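PDB 6N90: putative mRNA interferase YoeB from Agrobacterium tumefaciens, which probably acts as the toxin of a type II toxin-antitoxin pair, an endonuclease of the YoeB family that cuts mRNA. Local coordinates for residues 8-11 with 12-15; 59-62 with 63-66. All blocks are in the same frame, centred on the assembly; numbering follows the deposited sequence.

Contact 1 of 2, residues 8-11 with 12-15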
loop_
_atom_site.group_PDB
_atom_site.type_symbol
_atom_site.label_atom_id
_atom_site.label_comp_id
_atom_site.label_asym_id
_atom_site.label_seq_id
_atom_site.Cartn_x
_atom_site.Cartn_y
_atom_site.Cartn_z
ATOM N N SER A 8 8.922 6.553 -2.549
ATOM C CA SER A 8 8.731 7.036 -3.913
ATOM C C SER A 8 7.590 6.336 -4.663
ATOM O O SER A 8 6.872 6.989 -5.433
ATOM C CB SER A 8 10.036 6.909 -4.718
ATOM O OG SER A 8 10.421 5.566 -4.867
ATOM N N SER A 9 7.401 5.034 -4.458
ATOM C CA SER A 9 6.344 4.364 -5.207
ATOM C C SER A 9 4.966 4.808 -4.675
ATOM O O SER A 9 4.018 4.984 -5.455
ATOM C CB SER A 9 6.497 2.826 -5.187
ATOM O OG SER A 9 6.282 2.244 -3.911
ATOM N N TRP A 10 4.854 5.036 -3.371
ATOM C CA TRP A 10 3.577 5.539 -2.838
ATOM C C TRP A 10 3.303 6.962 -3.327
ATOM O O TRP A 10 2.162 7.316 -3.666
ATOM C CB TRP A 10 3.557 5.492 -1.306
ATOM C CG TRP A 10 2.199 5.879 -0.736
ATOM C CD1 TRP A 10 1.891 7.029 -0.031
ATOM C CD2 TRP A 10 0.965 5.140 -0.853
ATOM N NE1 TRP A 10 0.543 7.036 0.294
ATOM C CE2 TRP A 10 -0.041 5.892 -0.192
ATOM C CE3 TRP A 10 0.615 3.914 -1.435
ATOM C CZ2 TRP A 10 -1.358 5.446 -0.093
ATOM C CZ3 TRP A 10 -0.701 3.475 -1.343
ATOM C CH2 TRP A 10 -1.677 4.248 -0.684
ATOM N N ASP A 11 4.351 7.774 -3.407
ATOM C CA ASP A 11 4.197 9.134 -3.926
ATOM C C ASP A 11 3.682 9.121 -5.361
ATOM O O ASP A 11 2.770 9.874 -5.710
ATOM C CB ASP A 11 5.524 9.899 -3.837
ATOM C CG ASP A 11 5.744 10.510 -2.467
ATOM O OD1 ASP A 11 4.735 10.745 -1.753
ATOM O OD2 ASP A 11 6.916 10.760 -2.112
ATOM N N ASP A 12 4.244 8.252 -6.195
ATOM C CA ASP A 12 3.748 8.183 -7.554
ATOM C C ASP A 12 2.362 7.589 -7.676
ATOM O O ASP A 12 1.603 7.975 -8.575
ATOM C CB ASP A 12 4.721 7.420 -8.416
ATOM C CG ASP A 12 5.925 8.263 -8.788
ATOM O OD1 ASP A 12 5.823 9.523 -8.770
ATOM O OD2 ASP A 12 6.969 7.662 -9.087
ATOM N N TYR A 13 2.018 6.659 -6.780
ATOM C CA TYR A 13 0.642 6.138 -6.754
ATOM C C TYR A 13 -0.324 7.252 -6.380
ATOM O O TYR A 13 -1.382 7.370 -6.981
ATOM C CB TYR A 13 0.530 4.992 -5.762
ATOM C CG TYR A 13 -0.792 4.237 -5.709
ATOM C CD1 TYR A 13 -1.182 3.376 -6.737
ATOM C CD2 TYR A 13 -1.582 4.305 -4.568
ATOM C CE1 TYR A 13 -2.374 2.637 -6.641
ATOM C CE2 TYR A 13 -2.769 3.591 -4.463
ATOM C CZ TYR A 13 -3.168 2.771 -5.499
ATOM O OH TYR A 13 -4.345 2.057 -5.368
ATOM N N GLU A 14 0.094 8.109 -5.454
ATOM C CA GLU A 14 -0.716 9.248 -5.053
ATOM C C GLU A 14 -0.862 10.174 -6.260
ATOM O O GLU A 14 -1.951 10.680 -6.535
ATOM C CB GLU A 14 -0.062 9.992 -3.889
ATOM C CG GLU A 14 -0.395 9.418 -2.521
ATOM C CD GLU A 14 -0.976 10.454 -1.579
ATOM O OE1 GLU A 14 -1.578 11.433 -2.069
ATOM O OE2 GLU A 14 -0.830 10.290 -0.350
ATOM N N PHE A 15 0.239 10.392 -6.977
ATOM C CA PHE A 15 0.220 11.237 -8.168
ATOM C C PHE A 15 -0.849 10.756 -9.139
ATOM O O PHE A 15 -1.618 11.561 -9.690
ATOM C CB PHE A 15 1.592 11.240 -8.847
ATOM C CG PHE A 15 1.591 11.900 -10.195
ATOM C CD1 PHE A 15 1.755 13.266 -10.299
ATOM C CD2 PHE A 15 1.428 11.151 -11.357
ATOM C CE1 PHE A 15 1.763 13.898 -11.566
ATOM C CE2 PHE A 15 1.436 11.776 -12.620
ATOM C CZ PHE A 15 1.607 13.153 -12.714
HETATM O O HOH W 1 -0.517 9.386 1.872
#
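W10 and E14, one helical turn apart, are joined through both backbone and side chain. The amide N of E14 bonds to the carbonyl O of W10 at 2.8 Å. The same spacing repeats along the turn: the amide N atoms of D12, Y13 and F15 bond to the carbonyl O atoms of S8, S9 and D11. These are the i to i+4 bonds of an alpha-helix. A water lies in the plane of the indole, at its edge, and accepts from W10 NE1 at 3.0 Å. The same water is 2.4 Å from E14 OE2, a spacing so short that this second leg of a bridge is doubtful. The firm partner of E14 OE2 is R32 of the second subunit, with which it forms a salt bridge. E14 CG is anti to the carbonyl carbon and beside the backbone N (chi1 -85°), which puts it over one face of the five-membered ring of W10, 4.2 Å from its centroid. This is a CH-pi contact. A bend at chi2 then sets the course of the carboxylate, whose plane stands nearly upright to the indole.

W10 and Y13 meet through their rings. In both, CG is anti to the backbone N (chi1 -174° in each). W10 CZ3 reaches Y13 CD2 at 3.4 Å. The rings meet obliquely, their planes inclined at 35°.

Helix 7-19 is tied to its surroundings on several sides. S9 OG bonds to V81 O of strand 76-84, and D12 forms a salt bridge with R85. Y13 packs on V24 and I27 of helix 21-36, and its OH bonds to N28 of that helix and to Q17 of the second subunit.

Contact 2 of 2, residues 59-62 with 63-66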
loop_
_atom_site.group_PDB
_atom_site.type_symbol
_atom_site.label_atom_id
_atom_site.label_comp_id
_atom_site.label_asym_id
_atom_site.label_seq_id
_atom_site.Cartn_x
_atom_site.Cartn_y
_atom_site.Cartn_z
ATOM N N ARG A 59 3.825 -3.893 -17.685
ATOM C CA ARG A 59 3.350 -2.675 -18.324
ATOM C C ARG A 59 2.081 -2.127 -17.686
ATOM O O ARG A 59 1.077 -2.820 -17.577
ATOM C CB ARG A 59 3.083 -2.931 -19.808
ATOM C CG ARG A 59 4.327 -3.081 -20.646
ATOM C CD ARG A 59 4.318 -2.099 -21.801
ATOM N NE ARG A 59 3.207 -2.320 -22.721
ATOM C CZ ARG A 59 3.193 -1.879 -23.973
ATOM N NH1 ARG A 59 4.238 -1.205 -24.444
ATOM N NH2 ARG A 59 2.145 -2.116 -24.756
ATOM N N ILE A 60 2.110 -0.863 -17.291
ATOM C CA ILE A 60 0.881 -0.147 -17.011
ATOM C C ILE A 60 0.409 0.436 -18.338
ATOM O O ILE A 60 -0.710 0.192 -18.779
ATOM C CB ILE A 60 1.091 0.963 -15.974
ATOM C CG1 ILE A 60 1.855 0.434 -14.762
ATOM C CG2 ILE A 60 -0.237 1.600 -15.538
ATOM C CD1 ILE A 60 2.237 1.586 -13.789
ATOM N N THR A 61 1.269 1.258 -18.935
ATOM C CA THR A 61 1.137 1.686 -20.331
ATOM C C THR A 61 2.502 1.556 -20.988
ATOM O O THR A 61 3.441 1.098 -20.351
ATOM C CB THR A 61 0.644 3.128 -20.455
ATOM O OG1 THR A 61 1.616 4.024 -19.890
ATOM C CG2 THR A 61 -0.666 3.292 -19.737
ATOM N N ALA A 62 2.628 1.974 -22.248
ATOM C CA ALA A 62 3.918 1.875 -22.928
ATOM C C ALA A 62 4.973 2.718 -22.208
ATOM O O ALA A 62 6.149 2.342 -22.149
ATOM C CB ALA A 62 3.793 2.298 -24.378
ATOM N N GLU A 63 4.543 3.840 -21.633
ATOM C CA GLU A 63 5.470 4.778 -21.004
ATOM C C GLU A 63 5.635 4.583 -19.495
ATOM O O GLU A 63 6.482 5.231 -18.880
ATOM C CB GLU A 63 5.030 6.220 -21.274
ATOM C CG GLU A 63 5.262 6.702 -22.709
ATOM C CD GLU A 63 6.678 6.445 -23.218
ATOM O OE1 GLU A 63 7.647 6.628 -22.442
ATOM O OE2 GLU A 63 6.822 6.075 -24.405
ATOM N N HIS A 64 4.844 3.694 -18.896
ATOM C CA HIS A 64 4.878 3.571 -17.437
ATOM C C HIS A 64 4.898 2.134 -17.003
ATOM O O HIS A 64 4.029 1.352 -17.411
ATOM C CB HIS A 64 3.675 4.281 -16.801
ATOM C CG HIS A 64 3.652 5.755 -17.064
ATOM N ND1 HIS A 64 4.526 6.625 -16.455
ATOM C CD2 HIS A 64 2.877 6.504 -17.884
ATOM C CE1 HIS A 64 4.289 7.855 -16.888
ATOM N NE2 HIS A 64 3.295 7.808 -17.754
ATOM N N ARG A 65 5.861 1.802 -16.149
ATOM C CA ARG A 65 6.055 0.418 -15.742
ATOM C C ARG A 65 5.856 0.216 -14.242
ATOM O O ARG A 65 6.078 1.125 -13.415
ATOM C CB ARG A 65 7.453 -0.069 -16.153
ATOM C CG ARG A 65 7.756 0.100 -17.643
ATOM C CD ARG A 65 6.629 -0.444 -18.531
ATOM N NE ARG A 65 6.826 -0.100 -19.941
ATOM C CZ ARG A 65 7.318 -0.943 -20.841
ATOM N NH1 ARG A 65 7.632 -2.179 -20.479
ATOM N NH2 ARG A 65 7.471 -0.562 -22.105
ATOM N N PHE A 66 5.395 -0.985 -13.918
ATOM C CA PHE A 66 5.123 -1.417 -12.552
ATOM C C PHE A 66 6.237 -2.390 -12.218
ATOM O O PHE A 66 6.285 -3.483 -12.778
ATOM C CB PHE A 66 3.708 -2.057 -12.477
ATOM C CG PHE A 66 3.352 -2.703 -11.144
ATOM C CD1 PHE A 66 2.869 -1.950 -10.094
ATOM C CD2 PHE A 66 3.444 -4.085 -10.982
ATOM C CE1 PHE A 66 2.510 -2.540 -8.891
ATOM C CE2 PHE A 66 3.110 -4.688 -9.764
ATOM C CZ PHE A 66 2.639 -3.907 -8.721
#
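The carbonyl O of H64 accepts two backbone N-H groups, from I60 at 2.9 Å and from T61 at 3.2 Å. Both donors lie in the carbonyl plane. Two residues facing one is a classic beta bulge, and here it lies at the turn between two antiparallel strands. The return bond, H64 N to T61 O, is long at 3.3 Å, and its donor stands well above the carbonyl plane. T61 OG1 takes a weak bond from E63 N and also sits at the edge of the H64 ring, 3.4 Å from H64 CD2. H64 ND1 is engaged too: it accepts from F86 N. E63 OE1 is paired with H87.

R65 turns back over the loop and holds the carbonyl O of A62. Its CG is anti to the carbonyl carbon (chi1 -55°), and a bend at chi2 (-49°) brings the guanidinium back to that oxygen. R65 NH2 bonds to A62 O at 3.2 Å, and A62 O lies in the R65 guanidinium plane. R65 NE adds a weak bond. R59 runs beside R65 in the same direction. R59 CD lies over the centre of the R65 guanidinium, 3.3 Å above the plane. The two guanidinium planes are 86° apart.

I60 CG1 touches F66 CB at 3.9 Å. I60 packs against M23, K26, I27 and L30 of helix 21-36, whereas R65 and F66 touch Q83 and V81, respectively, of the adjacent strand 76-84.

Contact 1 comes first along the chain, within helix 7-19. Contact 2 follows at the turn from strand 56-59 into strand 64-73. Their centres are about 14 Å apart and their nearest atoms about 6 Å, so they do not touch. They share neighbours instead. I27 of helix 21-36 packs on Y13 of contact 1 and on I60 of contact 2. V81 of strand 76-84 bonds to S9 and packs on F66. R85 pairs with D12 and touches H64. The second subunit reaches contact 1, but not contact 2. Contact 1 therefore lies at the dimer interface, while contact 2 shapes a sheet turn within one subunit.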